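Local coordinates for protein extracellular sialidase/neuraminidase, putative (Aspergillus fumigatus, PDB 2XZI) that probably cleaves terminal sialic acids, above all the deaminated sugar KDN, from glycoconjugates, as a sialidase-family exoglycosidase, at residues 124-129 with 141-146; 148-153 with 170-175; 330-335 with 369-374; 38-43 with 352-357. All coordinates share one frame; numbering follows the deposited sequence. Where two conformers were deposited one is given.

Contacts 3 and 4 lie in the interior of the propeller and share a sheet: strand 349-356, which packs on strand 37-45 in contact 4, sits between the strands 334-343 and 368-375 that meet in contact 3. Their centres are about 8 Å apart, and in both a glutamate holds an arginine. Contacts 1 and 2 lie farther out, about 20 Å or more from the chain centre, and touch through Asp-144 and Gly-149. Contact 1 is partly exposed and uses waters and a lysine over a ring; contact 2 is buried and ties a histidine and a helix start through one aspartate. Contacts 1 and 4 meet at the same KDN molecule from different ends.

Contact 1 of 4, residues 124-129 with 141-146; sequences ATYSQN and KKIDST. With KDM (deamino-alpha-neuraminic acid), chain C.
Tyr-126 and Lys-141 carry most of this contact. The lysine chain lies over one face of the phenol ring, its CE 3.3 Å from Tyr-126 CZ, and bends at chi3 (-76°) and chi4 (-59°). Lys-141 NZ ends 4.8 Å from the centroid of the Tyr-126 ring in a cation-pi arrangement and donates to Thr-125 OG1 at 2.8 Å, so the ammonium group is shared between the ring and the hydroxyl. At the root of the side chain, Tyr-126 CB packs on Ile-143 CD1, while the carbonyl O of Lys-142 lies at the ring edge. The backbones beneath form a short parallel pair of strands, 126-127 with 141-142, closed by Lys-141 N to Thr-125 O, Ser-127 N to Lys-141 O and Ile-143 N to Ser-127 O (2.8 Å). This little sheet stands apart from the blades of the sialidase propeller, on the chain between strands 115-122 and 152-158. One water joins Tyr-126 OH to Asp-144 OD2, and Asp-144 OD1 closes an Asx turn onto Thr-146 N. A second water links Asn-129 O to Lys-142 NZ. Where the first strand ends, the extended Gln-128 reaches the bound KDN: OE1 accepts from O7 at 2.7 Å and NE2 donates to O9 at 2.8 Å, gripping the glycerol tail with both ends of the amide. Ser-127 OG is tied to Asp-132 and Thr-140, and Trp-182 packs against Gln-128.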
# COMPACT_ATOMS: atom_id res chain seq x y z
N ALA A 124 -10.35 14.46 -14.13
CA ALA A 124 -10.60 13.54 -15.25
C ALA A 124 -9.74 13.80 -16.49
O ALA A 124 -9.50 12.89 -17.29
CB ALA A 124 -12.08 13.58 -15.63
N THR A 125 -9.28 15.04 -16.65
CA THR A 125 -8.60 15.44 -17.88
C THR A 125 -7.16 15.84 -17.61
O THR A 125 -6.52 16.46 -18.45
CB THR A 125 -9.33 16.61 -18.59
OG1 THR A 125 -9.40 17.73 -17.70
CG2 THR A 125 -10.75 16.18 -19.03
N TYR A 126 -6.66 15.48 -16.43
CA TYR A 126 -5.25 15.71 -16.10
C TYR A 126 -4.48 14.40 -15.91
O TYR A 126 -5.06 13.38 -15.52
CB TYR A 126 -5.12 16.54 -14.82
CG TYR A 126 -5.60 17.95 -14.98
CD1 TYR A 126 -6.94 18.27 -14.80
CD2 TYR A 126 -4.72 18.98 -15.32
CE1 TYR A 126 -7.40 19.57 -14.95
CE2 TYR A 126 -5.17 20.28 -15.46
CZ TYR A 126 -6.51 20.56 -15.28
OH TYR A 126 -6.98 21.85 -15.43
N SER A 127 -3.18 14.45 -16.19
CA SER A 127 -2.28 13.34 -15.93
C SER A 127 -0.92 13.86 -15.49
O SER A 127 -0.60 15.03 -15.72
CB SER A 127 -2.15 12.42 -17.15
OG SER A 127 -1.47 13.06 -18.22
N GLN A 128 -0.13 13.00 -14.84
CA GLN A 128 1.17 13.39 -14.31
C GLN A 128 2.06 14.04 -15.37
O GLN A 128 2.64 15.11 -15.12
CB GLN A 128 1.86 12.18 -13.66
CG GLN A 128 3.16 12.55 -12.94
CD GLN A 128 3.69 11.42 -12.08
OE1 GLN A 128 3.33 10.25 -12.26
NE2 GLN A 128 4.56 11.76 -11.14
N ASN A 129 2.15 13.43 -16.54
CA ASN A 129 3.01 13.95 -17.61
C ASN A 129 2.29 14.90 -18.56
O ASN A 129 2.93 15.73 -19.21
CB ASN A 129 3.64 12.81 -18.40
CG ASN A 129 4.52 11.92 -17.55
OD1 ASN A 129 5.22 12.39 -16.66
ND2 ASN A 129 4.49 10.62 -17.84
N LYS A 141 -4.28 17.36 -19.91
CA LYS A 141 -3.42 18.46 -19.49
C LYS A 141 -2.48 17.92 -18.43
O LYS A 141 -2.84 16.99 -17.70
CB LYS A 141 -4.26 19.60 -18.90
CG LYS A 141 -5.20 20.28 -19.90
CD LYS A 141 -6.18 21.22 -19.21
CE LYS A 141 -7.32 20.48 -18.51
NZ LYS A 141 -8.15 19.61 -19.41
N LYS A 142 -1.29 18.50 -18.33
CA LYS A 142 -0.34 18.13 -17.29
C LYS A 142 -0.82 18.63 -15.93
O LYS A 142 -1.28 19.75 -15.80
CB LYS A 142 1.06 18.67 -17.61
CG LYS A 142 2.14 18.16 -16.67
CD LYS A 142 3.54 18.63 -17.07
CE LYS A 142 4.58 18.07 -16.09
NZ LYS A 142 5.99 18.31 -16.50
N ILE A 143 -0.74 17.76 -14.92
CA ILE A 143 -1.00 18.17 -13.55
C ILE A 143 -0.20 19.44 -13.26
O ILE A 143 0.99 19.52 -13.56
CB ILE A 143 -0.64 17.02 -12.58
CG1 ILE A 143 -1.67 15.88 -12.67
CG2 ILE A 143 -0.53 17.52 -11.14
CD1 ILE A 143 -2.96 16.12 -11.96
N ASP A 144 -0.88 20.44 -12.71
CA ASP A 144 -0.25 21.74 -12.47
C ASP A 144 -0.62 22.27 -11.09
O ASP A 144 -1.22 21.55 -10.29
CB ASP A 144 -0.59 22.74 -13.60
CG ASP A 144 -2.07 23.05 -13.70
OD1 ASP A 144 -2.80 23.02 -12.69
OD2 ASP A 144 -2.53 23.35 -14.83
N SER A 145 -0.27 23.52 -10.78
CA SER A 145 -0.46 24.01 -9.43
C SER A 145 -1.81 24.70 -9.20
O SER A 145 -2.05 25.25 -8.13
CB SER A 145 0.69 24.94 -9.05
OG SER A 145 0.56 26.17 -9.75
N THR A 146 -2.70 24.65 -10.19
CA THR A 146 -4.02 25.26 -10.04
C THR A 146 -4.89 24.34 -9.19
O THR A 146 -4.60 23.15 -9.04
CB THR A 146 -4.72 25.47 -11.39
OG1 THR A 146 -5.07 24.19 -11.96
CG2 THR A 146 -3.84 26.27 -12.36
C2 KDM C . 3.33 4.35 -10.92
C1 KDM C . 4.21 3.12 -11.06
C3 KDM C . 1.95 3.97 -10.35
C4 KDM C . 1.26 5.12 -9.57
C5 KDM C . 1.87 6.51 -9.81
C6 KDM C . 3.39 6.47 -9.49
C7 KDM C . 4.14 7.74 -9.93
C8 KDM C . 5.59 7.70 -9.43
C9 KDM C . 6.35 8.93 -9.89
O5 KDM C . 1.19 7.52 -9.03
O1A KDM C . 3.66 2.00 -11.14
O1B KDM C . 5.45 3.34 -11.10
O4 KDM C . -0.11 5.15 -9.95
O6 KDM C . 4.06 5.32 -10.12
O7 KDM C . 4.12 7.82 -11.36
O8 KDM C . 5.63 7.68 -7.99
O9 KDM C . 5.77 10.07 -9.25
O2 KDM C . 3.19 4.85 -12.26
O HOH W 1 -5.17 23.95 -15.26
O HOH W 2 5.64 16.13 -18.81

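Contact 2 of 4, residues 148-153 with 170-175; sequences EGRRHL and DLTKEL
His-152 and Asp-170 form a short hydrogen bond: ND1 donates to OD2 at 2.6 Å, close to the ring plane and on the syn side of the carboxylate, although the two planes are turned 62° apart. The other oxygen, Asp-170 OD1, takes two donors from Thr-172, the hydroxyl OG1 at 2.6 Å and the backbone N at 3.0 Å, the latter closing an Asx turn. Thr-172 OG1 also accepts from Leu-153 N at 2.9 Å, so this hydroxyl relays between strand backbone and carboxylate. Leu-171 N completes the set by donating to Leu-153 O. Leu-171 occupies the N-cap position of the short helix 172-175, and these bonds fasten the start of that helix to strand 152-158 of a propeller blade, next to its edge strand 169-170. Outside this polar group the contacts are van der Waals. The methyl CG2 of Thr-172, anti to its backbone N, sits over the centre of the Arg-150 guanidinium, 3.5 Å from CZ, and Leu-153 CD2 rests on Leu-175 CB at 3.7 Å. Strand 205-210 touches Leu-153 and Leu-175, and strand 217-222 adds to the cover of Leu-175, while Trp-147 and Trp-121 meet the histidine ring edge-to-face. With NE2 of His-152 bonded to Trp-147 O, both ring nitrogens have acceptors; this would favour the imidazolium form, paired with a carboxylate that three donors hold in place.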
# COMPACT_ATOMS: atom_id res chain seq x y z
N GLU A 148 -7.87 23.21 -9.84
CA GLU A 148 -8.49 22.20 -10.69
C GLU A 148 -7.49 21.16 -11.21
O GLU A 148 -7.85 19.99 -11.41
CB GLU A 148 -9.20 22.88 -11.87
CG GLU A 148 -10.25 23.90 -11.47
CD GLU A 148 -9.68 25.27 -11.04
OE1 GLU A 148 -8.49 25.58 -11.32
OE2 GLU A 148 -10.44 26.04 -10.40
N GLY A 149 -6.23 21.57 -11.40
CA GLY A 149 -5.23 20.72 -12.05
C GLY A 149 -4.21 20.05 -11.15
O GLY A 149 -3.35 19.33 -11.63
N ARG A 150 -4.28 20.30 -9.84
CA ARG A 150 -3.28 19.75 -8.90
C ARG A 150 -3.78 18.45 -8.31
O ARG A 150 -4.96 18.13 -8.40
CB ARG A 150 -2.95 20.73 -7.76
CG ARG A 150 -4.10 20.99 -6.78
CD ARG A 150 -3.75 22.07 -5.75
NE ARG A 150 -2.63 21.66 -4.89
CZ ARG A 150 -2.29 22.23 -3.73
NH1 ARG A 150 -2.98 23.24 -3.23
NH2 ARG A 150 -1.27 21.75 -3.04
N ARG A 151 -2.85 17.71 -7.72
CA ARG A 151 -3.22 16.53 -6.94
C ARG A 151 -3.74 16.97 -5.57
O ARG A 151 -3.10 17.76 -4.86
CB ARG A 151 -2.04 15.58 -6.84
CG ARG A 151 -1.72 14.91 -8.17
CD ARG A 151 -2.42 13.57 -8.30
NE ARG A 151 -1.73 12.57 -7.50
CZ ARG A 151 -2.07 11.29 -7.42
NH1 ARG A 151 -3.15 10.84 -8.05
NH2 ARG A 151 -1.33 10.47 -6.68
N HIS A 152 -4.92 16.46 -5.21
CA HIS A 152 -5.55 16.74 -3.91
C HIS A 152 -5.32 15.59 -2.95
O HIS A 152 -5.00 14.50 -3.38
CB HIS A 152 -7.06 16.97 -4.08
CG HIS A 152 -7.40 18.23 -4.79
ND1 HIS A 152 -8.27 19.16 -4.27
CD2 HIS A 152 -7.00 18.73 -5.99
CE1 HIS A 152 -8.38 20.19 -5.10
NE2 HIS A 152 -7.62 19.94 -6.15
N LEU A 153 -5.48 15.89 -1.67
CA LEU A 153 -5.37 14.92 -0.59
C LEU A 153 -6.71 14.89 0.12
O LEU A 153 -7.18 15.92 0.62
CB LEU A 153 -4.26 15.32 0.39
CG LEU A 153 -4.10 14.39 1.59
CD1 LEU A 153 -3.37 13.14 1.14
CD2 LEU A 153 -3.32 15.05 2.68
N ASP A 170 -11.78 17.03 1.59
CA ASP A 170 -10.58 17.55 0.92
C ASP A 170 -9.71 18.30 1.94
O ASP A 170 -10.11 19.33 2.48
CB ASP A 170 -10.99 18.42 -0.28
CG ASP A 170 -9.82 18.81 -1.16
OD1 ASP A 170 -8.68 18.80 -0.66
OD2 ASP A 170 -10.03 19.13 -2.33
N LEU A 171 -8.53 17.75 2.21
CA LEU A 171 -7.61 18.31 3.20
C LEU A 171 -6.38 18.94 2.55
O LEU A 171 -5.42 19.26 3.26
CB LEU A 171 -7.21 17.27 4.25
CG LEU A 171 -8.34 16.76 5.17
CD1 LEU A 171 -7.78 15.91 6.30
CD2 LEU A 171 -9.14 17.93 5.75
N THR A 172 -6.44 19.16 1.24
CA THR A 172 -5.31 19.68 0.47
C THR A 172 -4.76 20.98 1.04
O THR A 172 -3.55 21.11 1.22
CB THR A 172 -5.71 19.91 -0.99
OG1 THR A 172 -6.21 18.68 -1.53
CG2 THR A 172 -4.52 20.33 -1.86
N LYS A 173 -5.64 21.93 1.34
CA LYS A 173 -5.18 23.24 1.80
C LYS A 173 -4.53 23.17 3.18
O LYS A 173 -3.70 24.00 3.50
CB LYS A 173 -6.33 24.24 1.81
CG LYS A 173 -6.87 24.56 0.46
CD LYS A 173 -5.89 25.36 -0.39
CE LYS A 173 -5.57 26.70 0.26
NZ LYS A 173 -5.10 27.68 -0.77
N GLU A 174 -4.89 22.14 3.95
CA GLU A 174 -4.39 21.97 5.30
C GLU A 174 -3.10 21.14 5.35
O GLU A 174 -2.20 21.41 6.16
CB GLU A 174 -5.48 21.31 6.15
CG GLU A 174 -6.71 22.19 6.47
CD GLU A 174 -7.66 22.44 5.28
OE1 GLU A 174 -7.77 21.59 4.36
OE2 GLU A 174 -8.33 23.50 5.28
N LEU A 175 -3.00 20.13 4.48
CA LEU A 175 -1.97 19.11 4.62
C LEU A 175 -1.08 18.90 3.41
O LEU A 175 -0.19 18.03 3.43
CB LEU A 175 -2.60 17.76 5.02
CG LEU A 175 -3.38 17.74 6.34
CD1 LEU A 175 -4.08 16.42 6.56
CD2 LEU A 175 -2.48 18.07 7.54

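Contact 3 of 4, residues 330-335 with 369-374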
# COMPACT_ATOMS: atom_id res chain seq x y z
N SER A 330 -0.80 -19.48 -9.77
CA SER A 330 -1.03 -19.77 -11.18
C SER A 330 -2.34 -19.13 -11.64
O SER A 330 -3.32 -19.08 -10.88
CB SER A 330 -1.05 -21.28 -11.41
OG SER A 330 0.19 -21.86 -11.04
N GLY A 331 -2.33 -18.63 -12.87
CA GLY A 331 -3.54 -18.11 -13.53
C GLY A 331 -3.87 -16.65 -13.26
O GLY A 331 -4.95 -16.18 -13.64
N ALA A 332 -2.94 -15.94 -12.62
CA ALA A 332 -3.17 -14.55 -12.25
C ALA A 332 -2.06 -13.64 -12.77
O ALA A 332 -1.87 -12.53 -12.27
CB ALA A 332 -3.33 -14.42 -10.75
N GLY A 333 -1.35 -14.10 -13.78
CA GLY A 333 -0.33 -13.31 -14.44
C GLY A 333 1.00 -13.42 -13.73
O GLY A 333 1.21 -14.32 -12.91
N HIS A 334 1.90 -12.51 -14.08
CA HIS A 334 3.23 -12.48 -13.50
C HIS A 334 3.22 -11.63 -12.24
O HIS A 334 3.04 -10.41 -12.33
CB HIS A 334 4.23 -11.89 -14.51
CG HIS A 334 4.31 -12.66 -15.79
ND1 HIS A 334 4.90 -13.90 -15.87
CD2 HIS A 334 3.88 -12.37 -17.04
CE1 HIS A 334 4.83 -14.35 -17.11
NE2 HIS A 334 4.22 -13.43 -17.84
N GLU A 335 3.45 -12.26 -11.09
CA GLU A 335 3.48 -11.54 -9.81
C GLU A 335 4.65 -10.58 -9.72
O GLU A 335 5.80 -10.91 -10.05
CB GLU A 335 3.52 -12.53 -8.64
CG GLU A 335 3.44 -11.85 -7.27
CD GLU A 335 3.38 -12.83 -6.13
OE1 GLU A 335 3.98 -13.92 -6.26
OE2 GLU A 335 2.74 -12.52 -5.11
N ALA A 369 -3.85 -7.61 -11.88
CA ALA A 369 -4.61 -8.23 -10.80
C ALA A 369 -3.86 -8.09 -9.47
O ALA A 369 -2.69 -7.72 -9.47
CB ALA A 369 -4.90 -9.70 -11.10
N ILE A 370 -4.54 -8.38 -8.37
CA ILE A 370 -3.90 -8.34 -7.06
C ILE A 370 -4.06 -9.66 -6.33
O ILE A 370 -5.16 -10.18 -6.18
CB ILE A 370 -4.38 -7.13 -6.21
CG1 ILE A 370 -4.08 -5.82 -6.94
CG2 ILE A 370 -3.72 -7.15 -4.84
CD1 ILE A 370 -4.71 -4.56 -6.30
N ILE A 371 -2.93 -10.20 -5.88
CA ILE A 371 -2.86 -11.47 -5.17
C ILE A 371 -2.89 -11.22 -3.67
O ILE A 371 -2.28 -10.25 -3.20
CB ILE A 371 -1.54 -12.23 -5.52
CG1 ILE A 371 -1.41 -12.51 -7.03
CG2 ILE A 371 -1.35 -13.50 -4.67
CD1 ILE A 371 -2.68 -12.83 -7.73
N TRP A 372 -3.62 -12.07 -2.94
CA TRP A 372 -3.58 -12.11 -1.48
C TRP A 372 -2.77 -13.30 -1.00
O TRP A 372 -2.99 -14.44 -1.44
CB TRP A 372 -5.00 -12.18 -0.94
CG TRP A 372 -5.17 -12.49 0.51
CD1 TRP A 372 -5.75 -13.62 1.03
CD2 TRP A 372 -4.82 -11.66 1.63
NE1 TRP A 372 -5.78 -13.55 2.40
CE2 TRP A 372 -5.22 -12.36 2.79
CE3 TRP A 372 -4.21 -10.40 1.76
CZ2 TRP A 372 -5.04 -11.84 4.08
CZ3 TRP A 372 -4.02 -9.89 3.05
CH2 TRP A 372 -4.45 -10.61 4.18
N ARG A 373 -1.85 -13.05 -0.08
CA ARG A 373 -1.01 -14.10 0.46
C ARG A 373 -1.10 -14.07 1.96
O ARG A 373 -1.18 -12.97 2.56
CB ARG A 373 0.44 -13.86 0.10
CG ARG A 373 0.76 -13.98 -1.36
CD ARG A 373 2.26 -13.79 -1.61
NE ARG A 373 2.59 -14.26 -2.95
CZ ARG A 373 2.79 -15.54 -3.27
NH1 ARG A 373 2.70 -16.49 -2.34
NH2 ARG A 373 3.07 -15.87 -4.52
N ARG A 374 -1.09 -15.26 2.56
CA ARG A 374 -0.84 -15.42 3.98
C ARG A 374 0.36 -16.32 4.15
O ARG A 374 0.45 -17.36 3.48
CB ARG A 374 -2.05 -16.02 4.68
CG ARG A 374 -3.22 -15.08 4.77
CD ARG A 374 -4.59 -15.78 4.93
NE ARG A 374 -4.54 -16.96 5.78
CZ ARG A 374 -4.54 -16.94 7.11
NH1 ARG A 374 -4.62 -15.79 7.77
NH2 ARG A 374 -4.43 -18.08 7.79
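A salt bridge and a small apolar touch join the start of strand 334-343 and the turn before it to strand 368-375, two strands of one propeller sheet that are separated in it by strand 349-356. The side chains therefore meet across the face of the middle strand, without backbone pairing between the two segments. Glu-335 and Arg-373 reach tip to tip. The arginine presents its side, Arg-373 NE to Glu-335 OE2 at 2.8 Å and Arg-373 NH2 to Glu-335 OE1 at 2.8 Å, with carboxylate and guanidinium nearly coplanar (23° apart). The NE bond is almost straight, 173° at the hydrogen, and uses the syn lone pair of OE2. In Glu-335 CG is anti to the backbone N (chi1 -176°), and the chain, extended beyond it, takes the carboxylate past Val-353 of the middle strand. Nearer the turn, Ala-332 CB presses on Ile-371 CD1 at 3.5 Å, tighter than usual for two carbons, and Pro-16 of strand 12-18 packs against both residues. Arg-373 NH2 gives a further bond to Ala-327 O. The paired bonds fix the guanidinium against rotation and probably help both charges persist, each offsetting the other.

Contact 4 of 4, residues 38-43 with 352-357. With KDM (deamino-alpha-neuraminic acid), chain C; KDM (deamino-alpha-neuraminic acid), chain D.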
# COMPACT_ATOMS: atom_id res chain seq x y z
N PHE A 38 -6.79 -3.85 -11.53
CA PHE A 38 -6.69 -3.43 -10.14
C PHE A 38 -5.23 -3.26 -9.84
O PHE A 38 -4.42 -4.13 -10.16
CB PHE A 38 -7.31 -4.47 -9.23
CG PHE A 38 -8.79 -4.66 -9.45
CD1 PHE A 38 -9.69 -3.81 -8.83
CD2 PHE A 38 -9.27 -5.68 -10.26
CE1 PHE A 38 -11.06 -3.96 -9.01
CE2 PHE A 38 -10.65 -5.82 -10.46
CZ PHE A 38 -11.54 -4.97 -9.82
N ARG A 39 -4.89 -2.11 -9.26
CA ARG A 39 -3.51 -1.79 -8.87
C ARG A 39 -3.51 -1.06 -7.54
O ARG A 39 -4.56 -0.69 -7.02
CB ARG A 39 -2.86 -0.91 -9.94
CG ARG A 39 -2.42 -1.65 -11.21
CD ARG A 39 -1.29 -0.91 -11.93
NE ARG A 39 -0.15 -0.81 -11.04
CZ ARG A 39 0.81 0.10 -11.11
NH1 ARG A 39 0.83 1.01 -12.07
NH2 ARG A 39 1.75 0.10 -10.17
N ILE A 40 -2.31 -0.90 -6.99
CA ILE A 40 -2.09 -0.02 -5.83
C ILE A 40 -2.80 -0.52 -4.56
O ILE A 40 -3.71 0.13 -4.05
CB ILE A 40 -2.45 1.47 -6.14
CG1 ILE A 40 -2.10 1.89 -7.58
CG2 ILE A 40 -1.75 2.39 -5.15
CD1 ILE A 40 -0.66 1.73 -7.99
N PRO A 41 -2.38 -1.70 -4.06
CA PRO A 41 -3.00 -2.33 -2.88
C PRO A 41 -2.70 -1.65 -1.54
O PRO A 41 -1.65 -1.03 -1.36
CB PRO A 41 -2.37 -3.73 -2.87
CG PRO A 41 -1.02 -3.51 -3.50
CD PRO A 41 -1.32 -2.55 -4.63
N ALA A 42 -3.64 -1.78 -0.62
CA ALA A 42 -3.40 -1.40 0.77
C ALA A 42 -4.20 -2.37 1.62
O ALA A 42 -5.35 -2.66 1.28
CB ALA A 42 -3.88 -0.00 1.01
N VAL A 43 -3.66 -2.82 2.74
CA VAL A 43 -4.36 -3.77 3.61
C VAL A 43 -4.12 -3.46 5.08
O VAL A 43 -2.99 -3.11 5.48
CB VAL A 43 -3.99 -5.25 3.27
CG1 VAL A 43 -2.51 -5.56 3.61
CG2 VAL A 43 -4.95 -6.24 3.94
N LEU A 352 -0.84 -8.15 0.20
CA LEU A 352 -1.37 -7.94 -1.13
C LEU A 352 -0.22 -7.63 -2.05
O LEU A 352 0.66 -6.86 -1.69
CB LEU A 352 -2.36 -6.77 -1.14
CG LEU A 352 -3.67 -6.96 -0.42
CD1 LEU A 352 -4.45 -5.67 -0.41
CD2 LEU A 352 -4.53 -8.10 -1.04
N VAL A 353 -0.23 -8.24 -3.24
CA VAL A 353 0.86 -8.07 -4.21
C VAL A 353 0.27 -7.95 -5.61
O VAL A 353 -0.55 -8.79 -6.03
CB VAL A 353 1.87 -9.27 -4.18
CG1 VAL A 353 3.12 -8.93 -5.00
CG2 VAL A 353 2.26 -9.65 -2.74
N GLU A 354 0.69 -6.91 -6.33
CA GLU A 354 0.32 -6.75 -7.73
C GLU A 354 0.84 -7.87 -8.62
O GLU A 354 1.88 -8.48 -8.34
CB GLU A 354 0.88 -5.43 -8.27
CG GLU A 354 0.24 -4.21 -7.66
CD GLU A 354 0.69 -2.92 -8.38
OE1 GLU A 354 1.84 -2.86 -8.86
OE2 GLU A 354 -0.10 -1.96 -8.45
N SER A 355 0.08 -8.12 -9.68
CA SER A 355 0.44 -9.08 -10.72
C SER A 355 0.05 -8.51 -12.08
O SER A 355 -0.88 -7.74 -12.17
CB SER A 355 -0.29 -10.39 -10.46
OG SER A 355 0.25 -11.44 -11.24
N ASP A 356 0.73 -8.94 -13.14
CA ASP A 356 0.57 -8.35 -14.47
C ASP A 356 0.55 -9.44 -15.49
O ASP A 356 1.50 -10.21 -15.61
CB ASP A 356 1.76 -7.40 -14.73
CG ASP A 356 1.62 -6.57 -16.01
OD1 ASP A 356 0.77 -6.85 -16.88
OD2 ASP A 356 2.41 -5.63 -16.15
N PHE A 357 -0.57 -9.54 -16.22
CA PHE A 357 -0.68 -10.56 -17.26
C PHE A 357 0.27 -10.29 -18.43
O PHE A 357 0.68 -11.24 -19.10
CB PHE A 357 -2.11 -10.67 -17.74
CG PHE A 357 -3.00 -11.47 -16.82
CD1 PHE A 357 -3.66 -10.87 -15.76
CD2 PHE A 357 -3.16 -12.85 -17.02
CE1 PHE A 357 -4.49 -11.61 -14.91
CE2 PHE A 357 -3.98 -13.60 -16.17
CZ PHE A 357 -4.65 -12.97 -15.11
C2 KDM C . 3.33 4.35 -10.92
C1 KDM C . 4.21 3.12 -11.06
C3 KDM C . 1.95 3.97 -10.35
C4 KDM C . 1.26 5.12 -9.57
C5 KDM C . 1.87 6.51 -9.81
C6 KDM C . 3.39 6.47 -9.49
C7 KDM C . 4.14 7.74 -9.93
C8 KDM C . 5.59 7.70 -9.43
C9 KDM C . 6.35 8.93 -9.89
O5 KDM C . 1.19 7.52 -9.03
O1A KDM C . 3.66 2.00 -11.14
O1B KDM C . 5.45 3.34 -11.10
O4 KDM C . -0.11 5.15 -9.95
O6 KDM C . 4.06 5.32 -10.12
O7 KDM C . 4.12 7.82 -11.36
O8 KDM C . 5.63 7.68 -7.99
O9 KDM C . 5.77 10.07 -9.25
O2 KDM C . 3.19 4.85 -12.26
C2 KDM D . 8.14 -4.97 -16.08
C1 KDM D . 8.89 -4.52 -14.80
C3 KDM D . 7.45 -6.33 -15.88
C4 KDM D . 6.24 -6.22 -14.92
C5 KDM D . 5.30 -5.07 -15.34
C6 KDM D . 6.09 -3.75 -15.51
C7 KDM D . 5.37 -2.47 -15.97
C8 KDM D . 6.36 -1.28 -16.02
C9 KDM D . 5.75 0.05 -16.54
O5 KDM D . 4.27 -4.89 -14.36
O1A KDM D . 8.84 -3.31 -14.50
O1B KDM D . 9.50 -5.40 -14.16
O4 KDM D . 5.53 -7.46 -14.93
O6 KDM D . 7.16 -3.98 -16.48
O7 KDM D . 4.78 -2.67 -17.26
O8 KDM D . 6.93 -1.06 -14.72
O9 KDM D . 4.36 0.16 -16.21
O2 KDM D . 9.07 -5.09 -17.16
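Strands 38-43 and 352-356 run antiparallel, 171° between directions, with axes 6.9 Å apart, and they meet through side chains because they belong to different sheets. Glu-354 is the centre of it. Glu-354 OE2 accepts from Arg-39 NE at 2.8 Å, met from above the carboxylate plane, and from the backbone N of Ile-40 at 2.9 Å on the anti side. Glu-354 OE1 takes Arg-39 NH2 at 3.2 Å through its syn lone pair and also receives Tyr-338 N. The guanidinium is gripped side-on, its plane turned 59° from the carboxylate, after a bend at chi3 (60°) that swings NE toward Glu-354. From there Arg-39 NH1 and NH2 both donate to O1A of the bound KDN, NH2 at 2.9 Å, while Ile-40 CD1 lies over one guanidinium face toward the rim. Farther along, Pro-41 CB meets Leu-352 CB at 3.5 Å, a tight carbon contact, and Leu-352 CD1 packs on Val-43 CB at 3.7 Å. At the other end Asp-356 OD2 accepts from O5 of a second KDN at 2.7 Å and pairs with Arg-368. Arg-39 holding the sugar carboxylate, together with Arg-245 and Arg-302, is consistent with the arginine triad of sialidases; Glu-354 is the second-shell acid positioning Arg-39 where the sheet of strand 37-45 meets the sheet that joins strand 12-18 to the C-terminal strands.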